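Local coordinates for protein putative sugar kinase PH1459 (Pyrococcus horikoshii, PDB 3IH0) that binds ATP and probably phosphorylates a sugar, perhaps fructose, as a carbohydrate kinase of the PfkB family, at residues P233-N238 with F271-A276; L240-A245 with L278-R283; A191-V196 with I214-K219; G131-A136 with D160-L165. All coordinates share one frame; numbering follows the deposited sequence.

Contact 1. Residues P233-N238 with F271-A276; sequences PSYNVN and FANLVA. With ANP (phosphoaminophosphonic acid-adenylate ester), chain C.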
# COMPACT_ATOMS: atom_id res chain seq x y z
N PRO A 233 15.36 -36.12 -7.15
CA PRO A 233 15.12 -35.43 -8.43
C PRO A 233 13.62 -35.19 -8.56
O PRO A 233 12.81 -36.06 -8.23
CB PRO A 233 15.65 -36.42 -9.46
CG PRO A 233 15.36 -37.73 -8.82
CD PRO A 233 15.79 -37.51 -7.39
N SER A 234 13.24 -34.00 -9.03
CA SER A 234 11.83 -33.65 -9.15
C SER A 234 11.05 -34.51 -10.14
O SER A 234 11.57 -34.89 -11.20
CB SER A 234 11.69 -32.19 -9.56
OG SER A 234 12.19 -32.00 -10.87
N TYR A 235 9.80 -34.79 -9.78
CA TYR A 235 8.91 -35.56 -10.64
C TYR A 235 8.67 -34.70 -11.87
O TYR A 235 8.72 -33.48 -11.78
CB TYR A 235 7.57 -35.82 -9.92
CG TYR A 235 7.63 -36.90 -8.85
CD1 TYR A 235 6.74 -36.88 -7.78
CD2 TYR A 235 8.57 -37.93 -8.91
CE1 TYR A 235 6.79 -37.86 -6.79
CE2 TYR A 235 8.63 -38.91 -7.93
CZ TYR A 235 7.74 -38.87 -6.87
OH TYR A 235 7.81 -39.84 -5.89
N ASN A 236 8.43 -35.33 -13.01
CA ASN A 236 8.22 -34.57 -14.23
C ASN A 236 6.80 -34.02 -14.36
O ASN A 236 5.82 -34.76 -14.27
CB ASN A 236 8.57 -35.42 -15.45
CG ASN A 236 7.74 -36.69 -15.54
OD1 ASN A 236 7.66 -37.47 -14.59
ND2 ASN A 236 7.11 -36.91 -16.70
N VAL A 237 6.70 -32.71 -14.58
CA VAL A 237 5.41 -32.07 -14.74
C VAL A 237 5.55 -30.82 -15.61
O VAL A 237 6.64 -30.25 -15.72
CB VAL A 237 4.82 -31.63 -13.38
CG1 VAL A 237 4.64 -32.83 -12.48
CG2 VAL A 237 5.72 -30.60 -12.73
N ASN A 238 4.45 -30.41 -16.23
CA ASN A 238 4.43 -29.20 -17.04
C ASN A 238 3.72 -28.20 -16.13
O ASN A 238 2.50 -28.21 -16.00
CB ASN A 238 3.66 -29.42 -18.34
CG ASN A 238 4.40 -30.34 -19.30
OD1 ASN A 238 5.60 -30.17 -19.54
ND2 ASN A 238 3.69 -31.32 -19.85
N PHE A 271 7.24 -37.77 -0.53
CA PHE A 271 6.05 -37.02 -0.15
C PHE A 271 6.21 -35.56 -0.57
O PHE A 271 5.42 -35.06 -1.36
CB PHE A 271 5.83 -37.12 1.36
CG PHE A 271 4.58 -36.43 1.83
CD1 PHE A 271 3.34 -36.79 1.34
CD2 PHE A 271 4.65 -35.43 2.80
CE1 PHE A 271 2.17 -36.17 1.81
CE2 PHE A 271 3.50 -34.81 3.27
CZ PHE A 271 2.26 -35.18 2.78
N ALA A 272 7.24 -34.89 -0.06
CA ALA A 272 7.48 -33.49 -0.39
C ALA A 272 7.61 -33.27 -1.89
O ALA A 272 7.15 -32.26 -2.42
CB ALA A 272 8.74 -32.99 0.31
N ASN A 273 8.25 -34.22 -2.56
CA ASN A 273 8.45 -34.14 -4.00
C ASN A 273 7.09 -34.14 -4.70
O ASN A 273 6.84 -33.32 -5.60
CB ASN A 273 9.30 -35.33 -4.47
CG ASN A 273 9.71 -35.21 -5.91
OD1 ASN A 273 9.56 -34.15 -6.51
ND2 ASN A 273 10.24 -36.29 -6.48
N LEU A 274 6.21 -35.04 -4.28
CA LEU A 274 4.87 -35.15 -4.85
C LEU A 274 4.05 -33.88 -4.62
O LEU A 274 3.46 -33.35 -5.55
CB LEU A 274 4.11 -36.32 -4.23
CG LEU A 274 2.63 -36.42 -4.62
CD1 LEU A 274 2.53 -36.75 -6.09
CD2 LEU A 274 1.94 -37.48 -3.79
N VAL A 275 4.00 -33.42 -3.37
CA VAL A 275 3.23 -32.23 -3.03
C VAL A 275 3.70 -31.00 -3.79
O VAL A 275 2.89 -30.24 -4.31
CB VAL A 275 3.27 -31.95 -1.52
CG1 VAL A 275 2.51 -30.66 -1.21
CG2 VAL A 275 2.66 -33.12 -0.76
N ALA A 276 5.02 -30.82 -3.87
CA ALA A 276 5.59 -29.68 -4.58
C ALA A 276 5.25 -29.76 -6.07
O ALA A 276 4.79 -28.78 -6.67
CB ALA A 276 7.10 -29.66 -4.40
PG ANP C . 12.27 -19.00 -3.53
O1G ANP C . 11.43 -18.99 -2.27
O2G ANP C . 13.56 -18.22 -3.43
O3G ANP C . 11.47 -18.55 -4.73
PB ANP C . 12.32 -22.02 -2.88
O1B ANP C . 13.48 -22.97 -2.71
O2B ANP C . 11.61 -21.52 -1.68
N3B ANP C . 12.74 -20.64 -3.86
PA ANP C . 11.34 -23.24 -5.40
O1A ANP C . 10.13 -22.79 -6.20
O2A ANP C . 12.70 -22.90 -5.92
O3A ANP C . 11.22 -22.74 -3.84
O5' ANP C . 11.29 -24.82 -5.13
C5' ANP C . 10.15 -25.51 -4.59
C4' ANP C . 10.24 -27.00 -4.93
O4' ANP C . 9.13 -27.24 -5.78
C3' ANP C . 11.45 -27.48 -5.77
O3' ANP C . 12.57 -27.86 -5.02
C2' ANP C . 10.88 -28.57 -6.58
O2' ANP C . 10.98 -29.84 -5.92
C1' ANP C . 9.44 -28.17 -6.81
N9 ANP C . 9.38 -27.54 -8.18
C8 ANP C . 9.55 -26.23 -8.55
N7 ANP C . 9.41 -26.06 -9.89
C5 ANP C . 9.14 -27.26 -10.41
C6 ANP C . 8.87 -27.85 -11.77
N6 ANP C . 8.86 -27.06 -12.86
N1 ANP C . 8.62 -29.21 -11.87
C2 ANP C . 8.62 -30.06 -10.77
N3 ANP C . 8.86 -29.60 -9.51
C4 ANP C . 9.12 -28.24 -9.28
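Asn273 and Tyr235 carry this contact, an amide lying on an aromatic ring. The Asn273 side chain leaves helix 265-279 toward the loop 233-238, with CG anti to the backbone N (chi1 -172°). CB carries the amide toward the loop. CG lies 3.9 Å from Tyr235 CD1. There the amide divides. OD1 accepts a weak hydrogen bond from the backbone N of Tyr235, 3.3 Å from Tyr235 N to Asn273 OD1, and Ser234 CA also packs on this oxygen. ND2 does two things. It gives a weak, bent hydrogen bond to the backbone, with Asn273 ND2 3.1 Å from Pro233 O and an angle of 126° at the hydrogen. It also sits over the centre of the Tyr235 ring. The amide and ring planes are 26° apart, so the two groups are stacked. Beside this stack, Tyr235 CE1 meets Leu274 CB at 4.0 Å.

Other residues of the two segments line the nucleotide site of this ribokinase-like fold. Val237 CG2 packs on the adenine, 3.3 Å from N1 of AMP-PNP. Ala276 CB lies against the ribose, 3.4 Å from its O4'. Ser234 turns its hydroxyl elsewhere and bonds to Pro218 O. Glu299 of helix 298-304 also packs on Tyr235.

The chemistry is that of one amide reading two peptide groups. Its oxygen takes an N-H and its nitrogen gives to a C=O, which sets the amide's orientation. Each bond is weak, so the stacking on Tyr235 probably shares the work of holding loop 233-238, which borders the adenine, to helix 265-279.

Contact 2. Residues L240-A245 with L278-R283; sequences LDTTGA and LSTQKR. With ANP (phosphoaminophosphonic acid-adenylate ester), chain C.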
# COMPACT_ATOMS: atom_id res chain seq x y z
N LEU A 240 2.01 -24.97 -14.35
CA LEU A 240 1.05 -23.94 -14.72
C LEU A 240 1.48 -22.66 -14.01
O LEU A 240 1.35 -21.56 -14.55
CB LEU A 240 -0.35 -24.31 -14.26
CG LEU A 240 -1.38 -23.18 -14.39
CD1 LEU A 240 -1.47 -22.77 -15.85
CD2 LEU A 240 -2.74 -23.64 -13.87
N ASP A 241 2.00 -22.82 -12.80
CA ASP A 241 2.45 -21.70 -11.98
C ASP A 241 3.28 -22.30 -10.84
O ASP A 241 2.80 -23.16 -10.11
CB ASP A 241 1.24 -20.96 -11.41
CG ASP A 241 1.62 -19.73 -10.61
OD1 ASP A 241 2.82 -19.55 -10.32
OD2 ASP A 241 0.70 -18.95 -10.27
N THR A 242 4.52 -21.85 -10.70
CA THR A 242 5.37 -22.39 -9.64
C THR A 242 5.56 -21.43 -8.47
O THR A 242 6.38 -21.68 -7.59
CB THR A 242 6.76 -22.78 -10.18
OG1 THR A 242 7.39 -21.63 -10.76
CG2 THR A 242 6.64 -23.87 -11.24
N THR A 243 4.79 -20.34 -8.45
CA THR A 243 4.91 -19.36 -7.38
C THR A 243 4.81 -19.93 -5.97
O THR A 243 5.61 -19.60 -5.10
CB THR A 243 3.86 -18.27 -7.53
OG1 THR A 243 4.01 -17.65 -8.82
CG2 THR A 243 4.02 -17.22 -6.44
N GLY A 244 3.83 -20.79 -5.73
CA GLY A 244 3.67 -21.36 -4.40
C GLY A 244 4.39 -22.68 -4.12
O GLY A 244 4.18 -23.27 -3.07
N ALA A 245 5.23 -23.13 -5.04
CA ALA A 245 5.95 -24.40 -4.87
C ALA A 245 6.79 -24.50 -3.59
O ALA A 245 6.73 -25.51 -2.87
CB ALA A 245 6.83 -24.66 -6.09
N LEU A 278 2.86 -31.37 -7.63
CA LEU A 278 1.44 -31.16 -7.88
C LEU A 278 1.03 -29.71 -7.67
O LEU A 278 0.09 -29.23 -8.29
CB LEU A 278 0.61 -32.08 -6.97
CG LEU A 278 0.68 -33.57 -7.33
CD1 LEU A 278 -0.06 -34.38 -6.29
CD2 LEU A 278 0.07 -33.80 -8.71
N SER A 279 1.76 -29.00 -6.81
CA SER A 279 1.41 -27.62 -6.53
C SER A 279 1.57 -26.77 -7.79
O SER A 279 0.87 -25.78 -7.98
CB SER A 279 2.30 -27.06 -5.41
OG SER A 279 3.62 -26.81 -5.83
N THR A 280 2.48 -27.18 -8.67
CA THR A 280 2.72 -26.44 -9.89
C THR A 280 1.51 -26.47 -10.82
O THR A 280 1.47 -25.76 -11.82
CB THR A 280 3.96 -26.98 -10.64
OG1 THR A 280 3.72 -28.33 -11.04
CG2 THR A 280 5.18 -26.94 -9.74
N GLN A 281 0.53 -27.30 -10.50
CA GLN A 281 -0.68 -27.41 -11.31
C GLN A 281 -1.79 -26.43 -10.87
O GLN A 281 -2.85 -26.38 -11.48
CB GLN A 281 -1.24 -28.84 -11.28
CG GLN A 281 -0.28 -29.93 -11.80
CD GLN A 281 0.27 -29.62 -13.17
OE1 GLN A 281 1.28 -28.91 -13.31
NE2 GLN A 281 -0.38 -30.14 -14.21
N LYS A 282 -1.53 -25.66 -9.81
CA LYS A 282 -2.52 -24.69 -9.33
C LYS A 282 -1.89 -23.31 -9.39
O LYS A 282 -0.69 -23.15 -9.17
CB LYS A 282 -2.93 -24.97 -7.88
CG LYS A 282 -3.92 -26.12 -7.68
CD LYS A 282 -4.39 -26.18 -6.22
CE LYS A 282 -5.26 -27.40 -5.93
NZ LYS A 282 -5.60 -27.53 -4.48
N ARG A 283 -2.72 -22.30 -9.65
CA ARG A 283 -2.22 -20.93 -9.73
C ARG A 283 -2.19 -20.23 -8.37
O ARG A 283 -2.97 -20.55 -7.47
CB ARG A 283 -3.10 -20.12 -10.68
CG ARG A 283 -3.29 -20.72 -12.08
CD ARG A 283 -4.39 -19.95 -12.81
NE ARG A 283 -4.67 -20.44 -14.16
CZ ARG A 283 -3.91 -20.21 -15.23
NH1 ARG A 283 -2.81 -19.48 -15.11
NH2 ARG A 283 -4.27 -20.68 -16.42
PG ANP C . 12.27 -19.00 -3.53
O1G ANP C . 11.43 -18.99 -2.27
O2G ANP C . 13.56 -18.22 -3.43
O3G ANP C . 11.47 -18.55 -4.73
PB ANP C . 12.32 -22.02 -2.88
O1B ANP C . 13.48 -22.97 -2.71
O2B ANP C . 11.61 -21.52 -1.68
N3B ANP C . 12.74 -20.64 -3.86
PA ANP C . 11.34 -23.24 -5.40
O1A ANP C . 10.13 -22.79 -6.20
O2A ANP C . 12.70 -22.90 -5.92
O3A ANP C . 11.22 -22.74 -3.84
O5' ANP C . 11.29 -24.82 -5.13
C5' ANP C . 10.15 -25.51 -4.59
C4' ANP C . 10.24 -27.00 -4.93
O4' ANP C . 9.13 -27.24 -5.78
C3' ANP C . 11.45 -27.48 -5.77
O3' ANP C . 12.57 -27.86 -5.02
C2' ANP C . 10.88 -28.57 -6.58
O2' ANP C . 10.98 -29.84 -5.92
C1' ANP C . 9.44 -28.17 -6.81
N9 ANP C . 9.38 -27.54 -8.18
C8 ANP C . 9.55 -26.23 -8.55
N7 ANP C . 9.41 -26.06 -9.89
C5 ANP C . 9.14 -27.26 -10.41
C6 ANP C . 8.87 -27.85 -11.77
N6 ANP C . 8.86 -27.06 -12.86
N1 ANP C . 8.62 -29.21 -11.87
C2 ANP C . 8.62 -30.06 -10.77
N3 ANP C . 8.86 -29.60 -9.51
C4 ANP C . 9.12 -28.24 -9.28
O HOH W 1 3.48 -23.95 -7.01
O HOH W 2 -0.90 -18.21 -12.81
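Leu240 and Asp241, in the loop before helix 245-259, both give their backbone N-H to Thr280 O. This is part of the nucleotide site of the ribokinase-like fold. The bonds are 2.7 Å from Leu240 N and 3.1 Å from Asp241 N to Thr280 O, and they arrive from opposite faces of the carbonyl plane. The acceptor belongs to a type I turn from Ser279 to Lys282.

Asp241 makes an Asx turn. Its OD1 takes Thr243 N from above the carboxylate plane, and the Thr243 hydroxyl on the syn lone pair, 2.7 Å from Thr243 OG1 to Asp241 OD1. OD2 accepts from Gly284 N and from a water that also meets Arg283 NH1. With an alanine here, Thr243 N and OG1 would probably lose OD1 as acceptor and Gly284 N would lose OD2, and the turn would be freer to shift. A second water donates to Asp241 O and Ser279 OG. The Ser279 hydroxyl also bonds to Ala276 O, and that of Thr280 to Ala277 O.

Thr242 CG2 touches Thr280 CG2 at 3.7 Å, and both methyls border the adenine. At the outer end, Leu240 CD1 lies over one face of the Arg283 guanidinium, 3.5 Å from Arg283 NH2.

Contact 3. Residues A191-V196 with I214-K219; sequences ASEEEV and ITLGPK. With ANP (phosphoaminophosphonic acid-adenylate ester), chain C.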
# COMPACT_ATOMS: atom_id res chain seq x y z
N ALA A 191 16.41 -23.98 2.60
CA ALA A 191 17.04 -22.92 1.84
C ALA A 191 17.33 -23.38 0.42
O ALA A 191 17.39 -24.58 0.16
CB ALA A 191 18.34 -22.50 2.52
N SER A 192 17.51 -22.43 -0.49
CA SER A 192 17.82 -22.76 -1.87
C SER A 192 19.33 -22.81 -1.97
O SER A 192 20.03 -22.25 -1.13
CB SER A 192 17.29 -21.69 -2.82
OG SER A 192 17.97 -20.47 -2.62
N GLU A 193 19.85 -23.47 -3.00
CA GLU A 193 21.29 -23.56 -3.16
C GLU A 193 21.93 -22.19 -3.30
O GLU A 193 23.06 -21.99 -2.86
CB GLU A 193 21.66 -24.45 -4.35
CG GLU A 193 21.12 -24.02 -5.69
CD GLU A 193 21.46 -25.02 -6.78
OE1 GLU A 193 22.65 -25.37 -6.93
OE2 GLU A 193 20.53 -25.47 -7.50
N GLU A 194 21.21 -21.25 -3.90
CA GLU A 194 21.73 -19.89 -4.06
C GLU A 194 21.96 -19.29 -2.67
O GLU A 194 22.99 -18.68 -2.41
CB GLU A 194 20.73 -19.01 -4.83
CG GLU A 194 20.50 -19.38 -6.29
CD GLU A 194 19.83 -20.73 -6.47
OE1 GLU A 194 18.83 -20.98 -5.77
OE2 GLU A 194 20.30 -21.53 -7.31
N GLU A 195 20.99 -19.48 -1.79
CA GLU A 195 21.07 -18.95 -0.43
C GLU A 195 22.20 -19.60 0.37
O GLU A 195 22.92 -18.91 1.10
CB GLU A 195 19.73 -19.15 0.29
CG GLU A 195 18.59 -18.41 -0.39
CD GLU A 195 17.23 -18.74 0.17
OE1 GLU A 195 17.08 -19.81 0.81
OE2 GLU A 195 16.30 -17.94 -0.04
N VAL A 196 22.35 -20.91 0.22
CA VAL A 196 23.41 -21.62 0.93
C VAL A 196 24.77 -21.04 0.54
O VAL A 196 25.61 -20.78 1.40
CB VAL A 196 23.40 -23.13 0.60
CG1 VAL A 196 24.63 -23.80 1.18
CG2 VAL A 196 22.14 -23.77 1.16
N ILE A 214 17.72 -28.45 1.13
CA ILE A 214 18.28 -27.51 0.17
C ILE A 214 17.57 -27.69 -1.15
O ILE A 214 17.58 -28.77 -1.73
CB ILE A 214 19.79 -27.77 -0.03
CG1 ILE A 214 20.52 -27.74 1.31
CG2 ILE A 214 20.37 -26.74 -0.97
CD1 ILE A 214 20.32 -26.46 2.10
N THR A 215 16.92 -26.63 -1.64
CA THR A 215 16.21 -26.74 -2.91
C THR A 215 17.09 -26.37 -4.08
O THR A 215 17.99 -25.54 -3.95
CB THR A 215 14.97 -25.85 -2.95
OG1 THR A 215 15.33 -24.52 -2.53
CG2 THR A 215 13.89 -26.42 -2.06
N LEU A 216 16.80 -26.99 -5.22
CA LEU A 216 17.56 -26.77 -6.44
C LEU A 216 16.66 -26.32 -7.59
O LEU A 216 16.92 -26.62 -8.76
CB LEU A 216 18.28 -28.06 -6.82
CG LEU A 216 18.99 -28.73 -5.64
CD1 LEU A 216 19.49 -30.10 -6.04
CD2 LEU A 216 20.13 -27.85 -5.15
N GLY A 217 15.60 -25.59 -7.26
CA GLY A 217 14.68 -25.11 -8.27
C GLY A 217 13.93 -26.25 -8.93
O GLY A 217 13.63 -27.26 -8.30
N PRO A 218 13.62 -26.12 -10.23
CA PRO A 218 12.90 -27.15 -10.98
C PRO A 218 13.58 -28.52 -10.96
O PRO A 218 12.92 -29.55 -11.04
CB PRO A 218 12.82 -26.56 -12.38
CG PRO A 218 12.79 -25.08 -12.11
CD PRO A 218 13.86 -24.94 -11.06
N LYS A 219 14.91 -28.52 -10.86
CA LYS A 219 15.69 -29.76 -10.84
C LYS A 219 15.29 -30.70 -9.71
O LYS A 219 15.30 -31.92 -9.87
CB LYS A 219 17.18 -29.45 -10.72
CG LYS A 219 17.78 -28.61 -11.83
CD LYS A 219 19.28 -28.43 -11.62
CE LYS A 219 19.60 -27.73 -10.30
NZ LYS A 219 21.07 -27.67 -10.03
PG ANP C . 12.27 -19.00 -3.53
O1G ANP C . 11.43 -18.99 -2.27
O2G ANP C . 13.56 -18.22 -3.43
O3G ANP C . 11.47 -18.55 -4.73
PB ANP C . 12.32 -22.02 -2.88
O1B ANP C . 13.48 -22.97 -2.71
O2B ANP C . 11.61 -21.52 -1.68
N3B ANP C . 12.74 -20.64 -3.86
PA ANP C . 11.34 -23.24 -5.40
O1A ANP C . 10.13 -22.79 -6.20
O2A ANP C . 12.70 -22.90 -5.92
O3A ANP C . 11.22 -22.74 -3.84
O5' ANP C . 11.29 -24.82 -5.13
C5' ANP C . 10.15 -25.51 -4.59
C4' ANP C . 10.24 -27.00 -4.93
O4' ANP C . 9.13 -27.24 -5.78
C3' ANP C . 11.45 -27.48 -5.77
O3' ANP C . 12.57 -27.86 -5.02
C2' ANP C . 10.88 -28.57 -6.58
O2' ANP C . 10.98 -29.84 -5.92
C1' ANP C . 9.44 -28.17 -6.81
N9 ANP C . 9.38 -27.54 -8.18
C8 ANP C . 9.55 -26.23 -8.55
N7 ANP C . 9.41 -26.06 -9.89
C5 ANP C . 9.14 -27.26 -10.41
C6 ANP C . 8.87 -27.85 -11.77
N6 ANP C . 8.86 -27.06 -12.86
N1 ANP C . 8.62 -29.21 -11.87
C2 ANP C . 8.62 -30.06 -10.77
N3 ANP C . 8.86 -29.60 -9.51
C4 ANP C . 9.12 -28.24 -9.28
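Thr215 and Ser192 are paired in neighbouring parallel strands, and Thr215 N bonds to Ala191 O at 2.8 Å. In return, Thr215 O takes Glu193 N at 2.9 Å. Thr215, which binds ATP, holds OG1 between its backbone N and carbonyl carbon (chi1 50°). This sets the hydroxyl toward the nucleotide, where it is modelled as a hydrogen bond to O1B of AMP-PNP, so short that its exact geometry is doubtful. The same OG1 packs against Ser192 CA.

Glu193 has a similar first torsion (chi1 59°) and runs out extended beyond CG. Its side chain crosses that of Leu216 at about a right angle, with Glu193 OE2 3.4 Å from Leu216 CD2. It also makes a long salt bridge to Lys219, 3.4 Å from Glu193 OE2 to Lys219 NZ. Lys219 bends at chi3 to bring its amine there. On the sheet face that carries Ala191 and Ile214, Val196 CG2 from the helix and Ile214 CD1 are pressed to 3.4 Å, tighter than usual.

Ser192 caps helix 193-199. Its OG takes Glu195 N, and Glu195 OE1 accepts Ser192 N, which completes a capping box. Glu195 OE2 also reaches Leu163 N. The contact thus joins one beta-alpha-beta unit: strand 188-192, helix 193-199 and strand 211-215, which pairs next with antiparallel strand 220-225.

Contact 4. Residues G131-A136 with D160-L165; sequences GSVILA and DVNLRL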
# COMPACT_ATOMS: atom_id res chain seq x y z
N GLY A 131 10.23 -17.50 9.09
CA GLY A 131 11.14 -17.21 7.99
C GLY A 131 11.85 -15.90 8.24
O GLY A 131 11.55 -15.23 9.22
N SER A 132 12.77 -15.52 7.35
CA SER A 132 13.53 -14.30 7.56
C SER A 132 12.86 -12.96 7.25
O SER A 132 13.24 -11.95 7.83
CB SER A 132 14.86 -14.36 6.80
OG SER A 132 14.67 -13.99 5.45
N VAL A 133 11.89 -12.94 6.34
CA VAL A 133 11.24 -11.66 5.99
C VAL A 133 10.74 -10.88 7.22
O VAL A 133 10.98 -9.68 7.35
CB VAL A 133 10.06 -11.87 5.02
CG1 VAL A 133 9.25 -10.59 4.88
CG2 VAL A 133 10.58 -12.31 3.65
N ILE A 134 10.03 -11.57 8.11
CA ILE A 134 9.50 -10.91 9.30
C ILE A 134 10.60 -10.34 10.20
O ILE A 134 10.35 -9.46 11.02
CB ILE A 134 8.63 -11.89 10.14
CG1 ILE A 134 7.82 -11.12 11.17
CG2 ILE A 134 9.50 -12.93 10.80
CD1 ILE A 134 6.80 -10.22 10.55
N LEU A 135 11.83 -10.83 10.03
CA LEU A 135 12.93 -10.34 10.84
C LEU A 135 13.51 -9.04 10.29
O LEU A 135 14.42 -8.46 10.87
CB LEU A 135 14.05 -11.38 10.89
CG LEU A 135 13.71 -12.78 11.39
CD1 LEU A 135 14.97 -13.66 11.32
CD2 LEU A 135 13.16 -12.70 12.82
N ALA A 136 12.98 -8.59 9.16
CA ALA A 136 13.47 -7.37 8.50
C ALA A 136 13.35 -6.09 9.31
O ALA A 136 14.18 -5.20 9.16
CB ALA A 136 12.76 -7.17 7.17
N ASP A 160 12.72 -21.10 7.21
CA ASP A 160 12.93 -20.99 5.77
C ASP A 160 13.71 -19.70 5.54
O ASP A 160 13.15 -18.61 5.64
CB ASP A 160 11.59 -20.93 5.04
CG ASP A 160 11.75 -21.05 3.53
OD1 ASP A 160 12.80 -20.63 3.01
OD2 ASP A 160 10.82 -21.55 2.86
N VAL A 161 14.99 -19.83 5.24
CA VAL A 161 15.85 -18.68 5.01
C VAL A 161 15.19 -17.58 4.20
O VAL A 161 15.38 -16.40 4.50
CB VAL A 161 17.15 -19.10 4.34
CG1 VAL A 161 18.03 -17.89 4.12
CG2 VAL A 161 17.88 -20.11 5.21
N ASN A 162 14.44 -17.95 3.16
CA ASN A 162 13.72 -17.00 2.30
C ASN A 162 14.40 -15.62 2.26
O ASN A 162 13.82 -14.61 2.65
CB ASN A 162 12.28 -16.87 2.82
CG ASN A 162 11.36 -16.16 1.85
OD1 ASN A 162 11.51 -16.30 0.63
ND2 ASN A 162 10.40 -15.42 2.37
N LEU A 163 15.63 -15.60 1.74
CA LEU A 163 16.44 -14.39 1.69
C LEU A 163 16.01 -13.33 0.69
O LEU A 163 15.93 -13.59 -0.51
CB LEU A 163 17.90 -14.79 1.43
CG LEU A 163 18.99 -13.73 1.64
CD1 LEU A 163 18.83 -13.10 3.02
CD2 LEU A 163 20.36 -14.37 1.51
N ARG A 164 15.75 -12.12 1.19
CA ARG A 164 15.35 -11.00 0.36
C ARG A 164 16.27 -9.82 0.69
O ARG A 164 16.01 -9.05 1.62
CB ARG A 164 13.91 -10.62 0.66
CG ARG A 164 12.91 -11.73 0.37
CD ARG A 164 12.61 -11.83 -1.11
NE ARG A 164 11.64 -12.88 -1.41
CZ ARG A 164 11.86 -14.19 -1.26
NH1 ARG A 164 13.03 -14.62 -0.81
NH2 ARG A 164 10.91 -15.06 -1.55
N LEU A 165 17.34 -9.66 -0.09
CA LEU A 165 18.31 -8.59 0.15
C LEU A 165 17.76 -7.18 0.17
O LEU A 165 18.24 -6.35 0.94
CB LEU A 165 19.45 -8.66 -0.87
CG LEU A 165 20.38 -9.88 -0.80
CD1 LEU A 165 21.64 -9.59 -1.61
CD2 LEU A 165 20.74 -10.18 0.64
O HOH W 3 14.77 -11.74 3.85
O HOH W 4 9.91 -15.38 5.33
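Ser132 OG is held by a carbonyl and a water. It donates to the backbone carbonyl of Val161, with Ser132 OG 2.7 Å from Val161 O. A water donates to it at 2.8 Å from Ser132 OG, and the same water accepts Arg164 N. Asn162 O lies close as well, 3.0 Å from Ser132 OG. The hydroxyl stands between the backbone N and the carbonyl carbon of its own residue (chi1 83°), which aims it at the loop 160-165. An alanine here would probably leave Val161 O without this donor and the bridging water without one of its acceptors.

Next along, Val133 CG2 is wedged against Asn162 and Arg164. It meets Asn162 ND2 at 3.4 Å and Arg164 CG at 4.1 Å. Asn162 has positive phi (28°), a sharp turn of the chain. Two residues earlier, Asp160 forms an Asx turn: Asp160 OD1 accepts Asn162 N at 3.1 Å. Its other oxygen, OD2, makes a salt bridge to Lys190, which binds ATP.

The two segments are the ends of parallel strands 127-131 and 156-160 and the loops after them. Gly131 pairs with Asp160, and Gly131 CA makes a CA-H...O contact to Asp160 O. Leu179 of helix 172-185 touches Ser132. Asn162 and Arg164 touch the bound AMP-PNP.

The buried hydroxyl and one water thus tie Ser132 to the backbone at Val161 and Arg164. A second water links Val133 N, weakly, to the Asn162 amide through ND2. Together these bonds probably steady the turn that presents Asn162 and Arg164 to the nucleotide.

In the fold
Along the chain, contact 4 comes first and contact 3 next; contacts 1 and 2 follow with their segments alternating. Contacts 4 and 3 lie at the ends of parallel strands of the nine-stranded sheet, with strand 188-192 next to strand 156-160. Their centres are about 15 Å apart, and their Ala191 and Val161 side chains touch. Contacts 1 and 2 share helix 265-279, lie about 11 Å apart between centres and pack together at Val237 and Thr280. Contact 1 meets contact 3 through Ser234. Contacts 1 and 4 are the farthest apart, about 25 Å between centres. All four contribute residues that line the AMP-PNP pocket, so the nucleotide site is assembled from distant parts of one chain.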